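Local coordinates for protein LEOA (Escherichia coli, PDB 4AUR) that probably hydrolyses GTP as a bacterial dynamin of enterotoxigenic Escherichia coli, with a P-loop GTPase domain joined to a long helical stalk, at residues 23-28 and 37-42; 51-56 and 101-106; 137-142 and 266-271. All blocks are in the same frame, centred on the assembly; numbering follows the deposited sequence.

Contact 1: 23-28 and 37-42; sequences GMLEML and DDLQKV
Leu25 meets Leu39, Asp38 and Val42, and through it two successive helices, 3-30 and 38-51, lie side by side. Their short segments run antiparallel at 173°, with axes 10.1 Å apart, a helical hairpin closed by a brief loop. Leu25 and Leu39 have the nearest CA atoms, 6.8 Å apart.

Apolar packing carries most of the contact. The leucine side chains slide past each other in opposite directions, which brings Leu39 CD2 to 3.5 Å from Leu25 CB. The CB of Leu39 does not itself aim at the partner helix; its branch end makes the approach. One turn further on, Val42 CG2 lies 4.1 Å from Leu25 CD1. In Val42, chi1 of 164° sets CG1 anti to the backbone N, and CG2 stands anti to the carbonyl carbon.

Two acidic residues also contribute carbon atoms. Asp38 crosses Leu25 at about a right angle and offers its methylene, with CB 3.8 Å from Leu25 CD2. At the exposed margin, Glu26 CG stays 4.2 Å from Leu39 CD2.

Val282 of helix 275-343 and Ile35 of the connecting loop also touch Leu25, while Met275 touches Val42. With no polar bond joining the two segments, their mutual hold rests on van der Waals contact and on burying Leu25 and Val42, while the carboxylates of Asp38 and Glu26 form no bond across it.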
ATOM      1  N   GLY A  23     -15.299   5.463  15.145  1.00 22.66           N
ATOM      2  CA  GLY A  23     -13.909   5.884  15.160  1.00 22.60           C
ATOM      3  C   GLY A  23     -13.344   5.903  13.763  1.00 22.91           C
ATOM      4  O   GLY A  23     -12.526   6.744  13.433  1.00 23.16           O
HETATM    5  N   MSE A  24     -13.788   4.976  12.931  1.00 23.43           N
HETATM    6  CA  MSE A  24     -13.262   4.862  11.591  1.00 24.13           C
HETATM    7  C   MSE A  24     -13.801   6.020  10.827  1.00 24.49           C
HETATM    8  O   MSE A  24     -13.091   6.569   9.986  1.00 25.00           O
HETATM    9  CB  MSE A  24     -13.643   3.527  10.962  1.00 25.41           C
HETATM   10  CG  MSE A  24     -12.795   2.410  11.522  1.00 26.44           C
HETATM   11 SE   MSE A  24     -13.176   0.775  10.476  0.90 33.21          SE
HETATM   12  CE  MSE A  24     -13.994  -0.400  11.815  1.00 28.13           C
ATOM     13  N   LEU A  25     -15.043   6.434  11.123  1.00 24.19           N
ATOM     14  CA  LEU A  25     -15.659   7.590  10.440  1.00 23.72           C
ATOM     15  C   LEU A  25     -14.994   8.908  10.746  1.00 23.77           C
ATOM     16  O   LEU A  25     -14.836   9.745   9.871  1.00 22.88           O
ATOM     17  CB  LEU A  25     -17.110   7.716  10.822  1.00 24.59           C
ATOM     18  CG  LEU A  25     -17.995   6.685  10.131  1.00 25.73           C
ATOM     19  CD1 LEU A  25     -19.277   6.437  10.913  1.00 25.58           C
ATOM     20  CD2 LEU A  25     -18.308   7.118   8.708  1.00 24.86           C
ATOM     21  N   GLU A  26     -14.632   9.108  12.005  1.00 24.55           N
ATOM     22  CA  GLU A  26     -13.890  10.298  12.398  1.00 25.40           C
ATOM     23  C   GLU A  26     -12.585  10.461  11.599  1.00 26.28           C
ATOM     24  O   GLU A  26     -12.168  11.582  11.331  1.00 27.86           O
ATOM     25  CB  GLU A  26     -13.547  10.253  13.888  1.00 25.92           C
ATOM     26  CG  GLU A  26     -14.725  10.393  14.831  1.00 25.91           C
ATOM     27  CD  GLU A  26     -14.304  10.436  16.296  1.00 27.11           C
ATOM     28  OE1 GLU A  26     -13.323   9.754  16.681  1.00 26.23           O
ATOM     29  OE2 GLU A  26     -14.976  11.158  17.076  1.00 29.08           O
HETATM   30  N   MSE A  27     -11.933   9.354  11.248  1.00 25.39           N
HETATM   31  CA  MSE A  27     -10.658   9.412  10.545  1.00 24.21           C
HETATM   32  C   MSE A  27     -10.876   9.720   9.098  1.00 24.51           C
HETATM   33  O   MSE A  27     -10.149  10.528   8.553  1.00 25.99           O
HETATM   34  CB  MSE A  27      -9.892   8.122  10.698  1.00 23.84           C
HETATM   35  CG  MSE A  27      -9.512   7.932  12.145  1.00 25.18           C
HETATM   36 SE   MSE A  27      -8.116   9.186  12.734  0.98 30.28          SE
HETATM   37  CE  MSE A  27      -9.187  10.682  13.441  1.00 30.78           C
ATOM     38  N   LEU A  28     -11.867   9.109   8.459  1.00 23.74           N
ATOM     39  CA  LEU A  28     -12.241   9.509   7.095  1.00 24.30           C
ATOM     40  C   LEU A  28     -12.559  10.999   7.042  1.00 25.72           C
ATOM     41  O   LEU A  28     -12.088  11.722   6.170  1.00 26.88           O
ATOM     42  CB  LEU A  28     -13.459   8.730   6.591  1.00 23.50           C
ATOM     43  CG  LEU A  28     -13.312   7.214   6.504  1.00 22.87           C
ATOM     44  CD1 LEU A  28     -14.567   6.585   5.982  1.00 22.58           C
ATOM     45  CD2 LEU A  28     -12.152   6.805   5.614  1.00 23.47           C
ATOM     46  N   ASP A  37     -23.951  12.487   7.876  1.00 39.14           N
ATOM     47  CA  ASP A  37     -24.270  12.400   9.293  1.00 38.85           C
ATOM     48  C   ASP A  37     -24.186  10.964   9.767  1.00 34.69           C
ATOM     49  O   ASP A  37     -24.923  10.568  10.641  1.00 31.64           O
ATOM     50  CB  ASP A  37     -25.669  12.973   9.556  1.00 40.98           C
ATOM     51  CG  ASP A  37     -26.774  12.103   8.999  1.00 42.43           C
ATOM     52  OD1 ASP A  37     -26.540  11.339   8.018  1.00 44.99           O
ATOM     53  OD2 ASP A  37     -27.884  12.182   9.560  1.00 43.65           O
ATOM     54  N   ASP A  38     -23.266  10.202   9.178  1.00 36.09           N
ATOM     55  CA  ASP A  38     -23.041   8.800   9.521  1.00 33.02           C
ATOM     56  C   ASP A  38     -22.671   8.663  11.004  1.00 30.20           C
ATOM     57  O   ASP A  38     -23.028   7.689  11.638  1.00 31.33           O
ATOM     58  CB  ASP A  38     -21.954   8.181   8.626  1.00 34.47           C
ATOM     59  CG  ASP A  38     -22.403   7.958   7.144  1.00 36.65           C
ATOM     60  OD1 ASP A  38     -23.590   7.666   6.894  1.00 38.58           O
ATOM     61  OD2 ASP A  38     -21.543   8.040   6.224  1.00 35.63           O
ATOM     62  N   LEU A  39     -21.994   9.648  11.572  1.00 29.70           N
ATOM     63  CA  LEU A  39     -21.676   9.612  13.007  1.00 30.13           C
ATOM     64  C   LEU A  39     -22.917   9.608  13.887  1.00 30.12           C
ATOM     65  O   LEU A  39     -23.050   8.793  14.800  1.00 30.47           O
ATOM     66  CB  LEU A  39     -20.784  10.793  13.407  1.00 30.46           C
ATOM     67  CG  LEU A  39     -19.341  10.793  12.889  1.00 30.32           C
ATOM     68  CD1 LEU A  39     -18.568  12.026  13.325  1.00 30.49           C
ATOM     69  CD2 LEU A  39     -18.611   9.546  13.344  1.00 31.00           C
ATOM     70  N   GLN A  40     -23.844  10.507  13.617  1.00 31.22           N
ATOM     71  CA  GLN A  40     -25.056  10.539  14.411  1.00 32.32           C
ATOM     72  C   GLN A  40     -25.966   9.348  14.091  1.00 30.38           C
ATOM     73  O   GLN A  40     -26.677   8.857  14.964  1.00 30.22           O
ATOM     74  CB  GLN A  40     -25.771  11.871  14.245  1.00 35.27           C
ATOM     75  CG  GLN A  40     -26.540  12.269  15.492  1.00 40.08           C
ATOM     76  CD  GLN A  40     -25.658  12.902  16.569  1.00 44.79           C
ATOM     77  OE1 GLN A  40     -24.813  13.775  16.275  1.00 42.68           O
ATOM     78  NE2 GLN A  40     -25.869  12.486  17.839  1.00 42.43           N
ATOM     79  N   LYS A  41     -25.940   8.863  12.851  1.00 30.09           N
ATOM     80  CA  LYS A  41     -26.738   7.686  12.490  1.00 29.21           C
ATOM     81  C   LYS A  41     -26.258   6.510  13.306  1.00 27.73           C
ATOM     82  O   LYS A  41     -27.059   5.801  13.902  1.00 26.36           O
ATOM     83  CB  LYS A  41     -26.623   7.351  11.019  1.00 30.22           C
ATOM     84  CG  LYS A  41     -27.159   8.412  10.073  1.00 31.77           C
ATOM     85  CD  LYS A  41     -28.621   8.210   9.747  1.00 34.61           C
ATOM     86  CE  LYS A  41     -29.145   9.321   8.852  1.00 36.71           C
ATOM     87  NZ  LYS A  41     -29.628  10.488   9.647  1.00 36.43           N
ATOM     88  N   VAL A  42     -24.939   6.331  13.363  1.00 26.07           N
ATOM     89  CA  VAL A  42     -24.345   5.216  14.124  1.00 24.33           C
ATOM     90  C   VAL A  42     -24.665   5.251  15.622  1.00 23.32           C
ATOM     91  O   VAL A  42     -25.043   4.237  16.196  1.00 21.58           O
ATOM     92  CB  VAL A  42     -22.827   5.139  13.890  1.00 23.48           C
ATOM     93  CG1 VAL A  42     -22.136   4.269  14.932  1.00 22.86           C
ATOM     94  CG2 VAL A  42     -22.552   4.613  12.491  1.00 23.26           C
TER

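Contact 2: 51-56 and 101-106; sequences SDVLRI and PDQCEI
The guanidinium of Arg55 meets the carboxylate of Glu105 at its edge, and the two planes are nearly coplanar, 12° apart. Its NE and NH2 both approach one oxygen, a side-on grip in which Glu105 OE1 lies 2.6 Å from Arg55 NE and 2.8 Å from Arg55 NH2. Both nitrogens come from the same face of the carboxylate plane, NE nearly in line with the C-O bond and NH2 on the syn side. Arg55 CG is anti to the backbone N (chi1 179°), and a bend at chi3 sets NE. Both side chains leave the same face of the sheet.

The backbones pair in parallel. Glu105 N donates to Leu54 O at 2.9 Å, and Ile56 N donates to Glu105 O at 3.0 Å, so Glu105 spans both bonds while facing Arg55.

Val53 adds a further apolar contact, its CG2 3.6 Å from Glu105 CG. On the face opposite the salt bridge, Ile56 CD1 lies 4.1 Å from Cys104 SG and also touches Ile106 CG1.

This is neighbouring-strand pairing in the core of a P-loop NTPase fold. Strand 54-60 runs between 104-108 and 140-146, and Arg55 is bonded through its backbone to His139, just before strand 140-146. Helix 66-74 packs on the apolar face, where Trp73 touches Ile56 and Ile70 touches Ile106, and helix 3-30 reaches Leu54 through Phe7 and Cys104 through Phe4.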
ATOM      1  N   SER A  51     -31.791  -1.489  23.713  1.00 40.18           N
ATOM      2  CA  SER A  51     -33.107  -1.996  24.112  1.00 41.74           C
ATOM      3  C   SER A  51     -33.256  -3.501  23.910  1.00 41.74           C
ATOM      4  O   SER A  51     -33.700  -4.218  24.812  1.00 42.68           O
ATOM      5  CB  SER A  51     -34.219  -1.328  23.302  1.00 40.30           C
ATOM      6  OG  SER A  51     -35.375  -2.143  23.360  1.00 41.52           O
ATOM      7  N   ASP A  52     -32.889  -3.950  22.710  1.00 39.81           N
ATOM      8  CA  ASP A  52     -33.194  -5.286  22.229  1.00 36.76           C
ATOM      9  C   ASP A  52     -32.877  -6.411  23.225  1.00 36.73           C
ATOM     10  O   ASP A  52     -31.937  -6.318  24.029  1.00 36.74           O
ATOM     11  CB  ASP A  52     -32.496  -5.525  20.889  1.00 38.03           C
ATOM     12  CG  ASP A  52     -33.195  -4.807  19.714  1.00 42.07           C
ATOM     13  OD1 ASP A  52     -33.596  -3.623  19.841  1.00 43.77           O
ATOM     14  OD2 ASP A  52     -33.356  -5.440  18.651  1.00 42.23           O
ATOM     15  N   VAL A  53     -33.701  -7.459  23.158  1.00 32.74           N
ATOM     16  CA  VAL A  53     -33.618  -8.616  24.027  1.00 31.42           C
ATOM     17  C   VAL A  53     -33.643  -9.863  23.165  1.00 29.62           C
ATOM     18  O   VAL A  53     -34.134  -9.820  22.035  1.00 29.12           O
ATOM     19  CB  VAL A  53     -34.830  -8.696  24.989  1.00 33.85           C
ATOM     20  CG1 VAL A  53     -35.034  -7.394  25.752  1.00 34.58           C
ATOM     21  CG2 VAL A  53     -36.105  -9.033  24.241  1.00 32.99           C
ATOM     22  N   LEU A  54     -33.147 -10.975  23.706  1.00 27.31           N
ATOM     23  CA  LEU A  54     -33.163 -12.256  23.002  1.00 25.97           C
ATOM     24  C   LEU A  54     -34.553 -12.685  22.561  1.00 25.75           C
ATOM     25  O   LEU A  54     -35.474 -12.698  23.348  1.00 26.94           O
ATOM     26  CB  LEU A  54     -32.593 -13.356  23.884  1.00 25.58           C
ATOM     27  CG  LEU A  54     -32.575 -14.752  23.278  1.00 25.67           C
ATOM     28  CD1 LEU A  54     -31.821 -14.812  21.965  1.00 25.94           C
ATOM     29  CD2 LEU A  54     -31.916 -15.699  24.250  1.00 27.70           C
ATOM     30  N   ARG A  55     -34.679 -13.084  21.303  1.00 25.96           N
ATOM     31  CA  ARG A  55     -35.946 -13.474  20.714  1.00 26.24           C
ATOM     32  C   ARG A  55     -35.805 -14.811  20.018  1.00 27.85           C
ATOM     33  O   ARG A  55     -34.911 -14.998  19.201  1.00 27.18           O
ATOM     34  CB  ARG A  55     -36.417 -12.440  19.704  1.00 25.94           C
ATOM     35  CG  ARG A  55     -37.731 -12.811  19.054  1.00 25.65           C
ATOM     36  CD  ARG A  55     -38.087 -11.855  17.943  1.00 24.79           C
ATOM     37  NE  ARG A  55     -38.525 -10.590  18.487  1.00 25.27           N
ATOM     38  CZ  ARG A  55     -38.662  -9.479  17.782  1.00 25.70           C
ATOM     39  NH1 ARG A  55     -38.396  -9.468  16.482  1.00 26.35           N
ATOM     40  NH2 ARG A  55     -39.064  -8.368  18.389  1.00 25.59           N
ATOM     41  N   ILE A  56     -36.710 -15.729  20.344  1.00 30.17           N
ATOM     42  CA  ILE A  56     -36.722 -17.058  19.756  1.00 31.24           C
ATOM     43  C   ILE A  56     -38.053 -17.243  19.056  1.00 30.75           C
ATOM     44  O   ILE A  56     -39.107 -16.984  19.636  1.00 32.58           O
ATOM     45  CB  ILE A  56     -36.591 -18.157  20.821  1.00 31.95           C
ATOM     46  CG1 ILE A  56     -35.521 -17.799  21.827  1.00 33.53           C
ATOM     47  CG2 ILE A  56     -36.223 -19.490  20.197  1.00 34.10           C
ATOM     48  CD1 ILE A  56     -36.081 -17.126  23.064  1.00 35.54           C
ATOM     49  N   PRO A 101     -33.500 -15.002  34.193  1.00 51.33           N
ATOM     50  CA  PRO A 101     -32.371 -14.122  34.528  1.00 54.19           C
ATOM     51  C   PRO A 101     -32.453 -12.782  33.792  1.00 50.70           C
ATOM     52  O   PRO A 101     -32.212 -11.729  34.390  1.00 46.17           O
ATOM     53  CB  PRO A 101     -31.128 -14.920  34.077  1.00 55.83           C
ATOM     54  CG  PRO A 101     -31.609 -16.300  33.753  1.00 55.82           C
ATOM     55  CD  PRO A 101     -33.060 -16.154  33.385  1.00 53.28           C
ATOM     56  N   ASP A 102     -32.804 -12.846  32.512  1.00 45.24           N
ATOM     57  CA  ASP A 102     -33.004 -11.669  31.703  1.00 45.13           C
ATOM     58  C   ASP A 102     -34.331 -11.827  31.001  1.00 43.97           C
ATOM     59  O   ASP A 102     -34.980 -12.864  31.134  1.00 43.46           O
ATOM     60  CB  ASP A 102     -31.864 -11.512  30.694  1.00 47.34           C
ATOM     61  CG  ASP A 102     -31.460 -10.058  30.485  1.00 50.78           C
ATOM     62  OD1 ASP A 102     -32.336  -9.151  30.577  1.00 46.68           O
ATOM     63  OD2 ASP A 102     -30.245  -9.832  30.240  1.00 54.91           O
ATOM     64  N   GLN A 103     -34.743 -10.790  30.274  1.00 42.96           N
ATOM     65  CA  GLN A 103     -35.962 -10.843  29.488  1.00 43.42           C
ATOM     66  C   GLN A 103     -35.714 -11.591  28.182  1.00 40.24           C
ATOM     67  O   GLN A 103     -34.583 -11.679  27.716  1.00 37.30           O
ATOM     68  CB  GLN A 103     -36.437  -9.431  29.165  1.00 48.31           C
ATOM     69  CG  GLN A 103     -36.882  -8.638  30.377  1.00 52.84           C
ATOM     70  CD  GLN A 103     -36.837  -7.133  30.150  1.00 57.40           C
ATOM     71  OE1 GLN A 103     -35.889  -6.609  29.553  1.00 55.99           O
ATOM     72  NE2 GLN A 103     -37.857  -6.423  30.649  1.00 57.37           N
ATOM     73  N   CYS A 104     -36.768 -12.142  27.597  1.00 36.59           N
ATOM     74  CA  CYS A 104     -36.687 -12.622  26.226  1.00 36.62           C
ATOM     75  C   CYS A 104     -38.061 -12.724  25.674  1.00 34.05           C
ATOM     76  O   CYS A 104     -38.991 -12.869  26.415  1.00 40.34           O
ATOM     77  CB  CYS A 104     -35.978 -13.982  26.105  1.00 37.21           C
ATOM     78  SG  CYS A 104     -36.885 -15.441  26.703  0.92 41.20           S
ATOM     79  N   GLU A 105     -38.165 -12.649  24.361  1.00 32.39           N
ATOM     80  CA  GLU A 105     -39.418 -12.702  23.652  1.00 30.60           C
ATOM     81  C   GLU A 105     -39.542 -14.074  22.980  1.00 30.55           C
ATOM     82  O   GLU A 105     -38.559 -14.652  22.506  1.00 28.82           O
ATOM     83  CB  GLU A 105     -39.439 -11.618  22.572  1.00 31.45           C
ATOM     84  CG  GLU A 105     -39.266 -10.187  23.053  1.00 31.87           C
ATOM     85  CD  GLU A 105     -39.118  -9.198  21.901  1.00 33.74           C
ATOM     86  OE1 GLU A 105     -38.532  -9.568  20.861  1.00 36.42           O
ATOM     87  OE2 GLU A 105     -39.583  -8.042  22.013  1.00 35.35           O
ATOM     88  N   ILE A 106     -40.751 -14.603  22.926  1.00 31.18           N
ATOM     89  CA  ILE A 106     -40.976 -15.886  22.281  1.00 31.88           C
ATOM     90  C   ILE A 106     -42.053 -15.620  21.289  1.00 31.64           C
ATOM     91  O   ILE A 106     -43.157 -15.303  21.669  1.00 34.28           O
ATOM     92  CB  ILE A 106     -41.381 -16.968  23.299  1.00 33.16           C
ATOM     93  CG1 ILE A 106     -40.175 -17.271  24.195  1.00 33.84           C
ATOM     94  CG2 ILE A 106     -41.823 -18.239  22.588  1.00 33.28           C
ATOM     95  CD1 ILE A 106     -40.481 -18.010  25.469  1.00 35.38           C
TER

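Contact 3: 137-142 and 266-271; sequences EAHLIF and PEVLLV
Val268 and His139 account for most of the buried surface here, with Glu137 adding a smaller share. Val268, on helix 250-273, points its CB at the turn that leads from helix 129-136 into strand 140-146. Its two methyls divide the work. CG1 stands anti to the backbone N (chi1 167°), whereas CG2 is anti to the carbonyl carbon, and each finds a different part of the turn.

CG2 lies 3.6 Å from Ala138 O, a backbone oxygen that accepts a hydrogen bond from Lys168. CG1 touches both the carbonyl of Glu137 and the imidazole: the Val268 methyl is 4.0 Å from Glu137 O and likewise 4.0 Å from His139 CE1.

The His139 side chain crosses that of Val268 at about a right angle. It meets CG1 with ND1 and CE1. The end of the ring comes closer to the helix than its CB direction alone would suggest. At the ring edge, near its plane, Leu269 CD2 is 4.4 Å from His139 CE1. Phe7 of helix 3-30 packs edge-to-face with the same imidazole, and Val265 touches it as well.

Glu137 takes part through its backbone oxygen more than through its side chain. Glu137 CA and Val268 CA are the nearest such pair across the segments, 6.1 Å apart.

The segments thus share no polar bond: valine methyls rest against carbonyl oxygens and an imidazole. Shape and burial, rather than directional bonding, fit the helix, which leads on to the long helix 275-343, against the turn that enters strand 140-146 of the probable GTPase domain.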
ATOM      1  N   GLU A 137     -36.326 -10.793  12.360  1.00 26.91           N
ATOM      2  CA  GLU A 137     -35.538 -10.143  13.441  1.00 27.50           C
ATOM      3  C   GLU A 137     -35.480 -10.959  14.745  1.00 25.28           C
ATOM      4  O   GLU A 137     -35.353 -10.396  15.809  1.00 27.36           O
ATOM      5  CB  GLU A 137     -36.056  -8.697  13.719  1.00 28.02           C
ATOM      6  CG  GLU A 137     -35.678  -7.690  12.629  1.00 29.73           C
ATOM      7  CD  GLU A 137     -36.481  -6.379  12.639  1.00 30.22           C
ATOM      8  OE1 GLU A 137     -37.155  -6.092  13.658  1.00 30.67           O
ATOM      9  OE2 GLU A 137     -36.419  -5.628  11.612  1.00 25.64           O
ATOM     10  N   ALA A 138     -35.594 -12.273  14.654  1.00 24.04           N
ATOM     11  CA  ALA A 138     -35.324 -13.143  15.768  1.00 23.94           C
ATOM     12  C   ALA A 138     -33.910 -13.705  15.660  1.00 25.38           C
ATOM     13  O   ALA A 138     -33.362 -13.855  14.570  1.00 25.08           O
ATOM     14  CB  ALA A 138     -36.319 -14.270  15.799  1.00 24.22           C
ATOM     15  N   HIS A 139     -33.328 -14.040  16.803  1.00 25.39           N
ATOM     16  CA  HIS A 139     -31.942 -14.425  16.854  1.00 24.47           C
ATOM     17  C   HIS A 139     -31.813 -15.929  16.761  1.00 25.88           C
ATOM     18  O   HIS A 139     -30.747 -16.455  16.431  1.00 26.98           O
ATOM     19  CB  HIS A 139     -31.337 -13.930  18.137  1.00 23.92           C
ATOM     20  CG  HIS A 139     -31.662 -12.508  18.437  1.00 24.50           C
ATOM     21  ND1 HIS A 139     -30.788 -11.480  18.177  1.00 25.26           N
ATOM     22  CD2 HIS A 139     -32.752 -11.939  18.998  1.00 24.79           C
ATOM     23  CE1 HIS A 139     -31.331 -10.334  18.554  1.00 25.53           C
ATOM     24  NE2 HIS A 139     -32.524 -10.587  19.058  1.00 24.94           N
ATOM     25  N   LEU A 140     -32.905 -16.621  17.044  1.00 25.90           N
ATOM     26  CA  LEU A 140     -32.915 -18.071  17.051  1.00 26.62           C
ATOM     27  C   LEU A 140     -34.276 -18.557  16.588  1.00 25.23           C
ATOM     28  O   LEU A 140     -35.291 -17.963  16.930  1.00 26.05           O
ATOM     29  CB  LEU A 140     -32.674 -18.571  18.470  1.00 27.52           C
ATOM     30  CG  LEU A 140     -31.317 -19.104  18.849  1.00 27.93           C
ATOM     31  CD1 LEU A 140     -31.327 -19.585  20.291  1.00 28.50           C
ATOM     32  CD2 LEU A 140     -30.994 -20.258  17.931  1.00 30.36           C
ATOM     33  N   ILE A 141     -34.298 -19.644  15.837  1.00 24.66           N
ATOM     34  CA  ILE A 141     -35.548 -20.219  15.359  1.00 24.76           C
ATOM     35  C   ILE A 141     -35.519 -21.704  15.624  1.00 24.71           C
ATOM     36  O   ILE A 141     -34.624 -22.388  15.188  1.00 25.05           O
ATOM     37  CB  ILE A 141     -35.734 -19.948  13.854  1.00 23.61           C
ATOM     38  CG1 ILE A 141     -35.716 -18.447  13.586  1.00 21.55           C
ATOM     39  CG2 ILE A 141     -37.029 -20.569  13.343  1.00 24.08           C
ATOM     40  CD1 ILE A 141     -36.105 -18.076  12.181  1.00 20.98           C
ATOM     41  N   PHE A 142     -36.492 -22.201  16.363  1.00 28.24           N
ATOM     42  CA  PHE A 142     -36.573 -23.635  16.639  1.00 30.82           C
ATOM     43  C   PHE A 142     -37.726 -24.167  15.865  1.00 28.92           C
ATOM     44  O   PHE A 142     -38.851 -23.792  16.109  1.00 30.04           O
ATOM     45  CB  PHE A 142     -36.840 -23.937  18.113  1.00 32.77           C
ATOM     46  CG  PHE A 142     -35.747 -23.508  19.052  1.00 35.34           C
ATOM     47  CD1 PHE A 142     -34.436 -23.352  18.625  1.00 35.75           C
ATOM     48  CD2 PHE A 142     -36.039 -23.307  20.404  1.00 37.51           C
ATOM     49  CE1 PHE A 142     -33.444 -22.979  19.526  1.00 37.02           C
ATOM     50  CE2 PHE A 142     -35.052 -22.942  21.303  1.00 36.61           C
ATOM     51  CZ  PHE A 142     -33.759 -22.768  20.861  1.00 36.47           C
ATOM     52  N   PRO A 266     -25.018 -10.588  16.112  1.00 27.21           N
ATOM     53  CA  PRO A 266     -24.590  -9.331  15.506  1.00 27.17           C
ATOM     54  C   PRO A 266     -25.217  -9.073  14.134  1.00 27.56           C
ATOM     55  O   PRO A 266     -25.615  -7.951  13.872  1.00 25.59           O
ATOM     56  CB  PRO A 266     -23.066  -9.490  15.379  1.00 27.07           C
ATOM     57  CG  PRO A 266     -22.703 -10.457  16.431  1.00 27.92           C
ATOM     58  CD  PRO A 266     -23.863 -11.419  16.503  1.00 28.72           C
ATOM     59  N   GLU A 267     -25.310 -10.086  13.269  1.00 28.75           N
ATOM     60  CA  GLU A 267     -25.926  -9.860  11.961  1.00 31.40           C
ATOM     61  C   GLU A 267     -27.365  -9.374  12.191  1.00 27.87           C
ATOM     62  O   GLU A 267     -27.781  -8.401  11.611  1.00 25.75           O
ATOM     63  CB  GLU A 267     -25.874 -11.100  11.029  1.00 37.23           C
ATOM     64  CG  GLU A 267     -25.214 -10.860   9.647  1.00 42.41           C
ATOM     65  CD  GLU A 267     -26.183 -10.825   8.447  1.00 48.58           C
ATOM     66  OE1 GLU A 267     -27.137 -11.647   8.417  1.00 52.91           O
ATOM     67  OE2 GLU A 267     -25.985  -9.991   7.510  1.00 49.39           O
ATOM     68  N   VAL A 268     -28.112 -10.010  13.080  1.00 26.70           N
ATOM     69  CA  VAL A 268     -29.488  -9.594  13.265  1.00 25.03           C
ATOM     70  C   VAL A 268     -29.538  -8.164  13.730  1.00 24.39           C
ATOM     71  O   VAL A 268     -30.287  -7.389  13.180  1.00 24.83           O
ATOM     72  CB  VAL A 268     -30.285 -10.493  14.211  1.00 24.71           C
ATOM     73  CG1 VAL A 268     -31.600  -9.807  14.587  1.00 25.41           C
ATOM     74  CG2 VAL A 268     -30.562 -11.830  13.544  1.00 23.79           C
ATOM     75  N   LEU A 269     -28.741  -7.807  14.726  1.00 25.11           N
ATOM     76  CA  LEU A 269     -28.740  -6.432  15.219  1.00 25.27           C
ATOM     77  C   LEU A 269     -28.300  -5.426  14.141  1.00 25.88           C
ATOM     78  O   LEU A 269     -28.945  -4.396  13.975  1.00 27.34           O
ATOM     79  CB  LEU A 269     -27.881  -6.301  16.491  1.00 26.34           C
ATOM     80  CG  LEU A 269     -28.322  -7.038  17.766  1.00 26.67           C
ATOM     81  CD1 LEU A 269     -27.227  -7.128  18.811  1.00 26.79           C
ATOM     82  CD2 LEU A 269     -29.518  -6.371  18.396  1.00 26.99           C
ATOM     83  N   LEU A 270     -27.238  -5.714  13.387  1.00 26.42           N
ATOM     84  CA  LEU A 270     -26.795  -4.789  12.327  1.00 27.08           C
ATOM     85  C   LEU A 270     -27.863  -4.596  11.250  1.00 26.89           C
ATOM     86  O   LEU A 270     -28.275  -3.487  10.968  1.00 29.06           O
ATOM     87  CB  LEU A 270     -25.470  -5.238  11.701  1.00 26.69           C
ATOM     88  CG  LEU A 270     -24.316  -5.238  12.718  1.00 30.95           C
ATOM     89  CD1 LEU A 270     -22.984  -5.664  12.109  1.00 32.40           C
ATOM     90  CD2 LEU A 270     -24.166  -3.878  13.406  1.00 32.21           C
ATOM     91  N   VAL A 271     -28.327  -5.666  10.642  1.00 25.84           N
ATOM     92  CA  VAL A 271     -29.377  -5.526   9.679  1.00 26.65           C
ATOM     93  C   VAL A 271     -30.580  -4.753  10.270  1.00 27.85           C
ATOM     94  O   VAL A 271     -31.004  -3.755   9.734  1.00 27.72           O
ATOM     95  CB  VAL A 271     -29.838  -6.894   9.171  1.00 26.41           C
ATOM     96  CG1 VAL A 271     -30.893  -6.709   8.100  1.00 26.93           C
ATOM     97  CG2 VAL A 271     -28.660  -7.663   8.607  1.00 26.90           C
TER

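How the contacts relate
Contacts 2 and 3 adjoin, their centres 12 Å apart, because strands 54-60 and 140-146 are neighbours in one sheet. Arg55 O and His139 N lie 3.0 Å apart, a probable hydrogen bond, and Arg55 CD packs 3.7 Å from Ala138 CB. Contact 1 stands away from this pair: its centre is about 29 Å from that of contact 2 and about 24 Å from that of contact 3, and it touches neither. Helix 38-51 and strand 54-60 nevertheless follow each other in the chain, tying contact 1 to contact 2. The same strand ends at a probable P-loop, and the Ile106 side chain of contact 2 is close to it but not in contact.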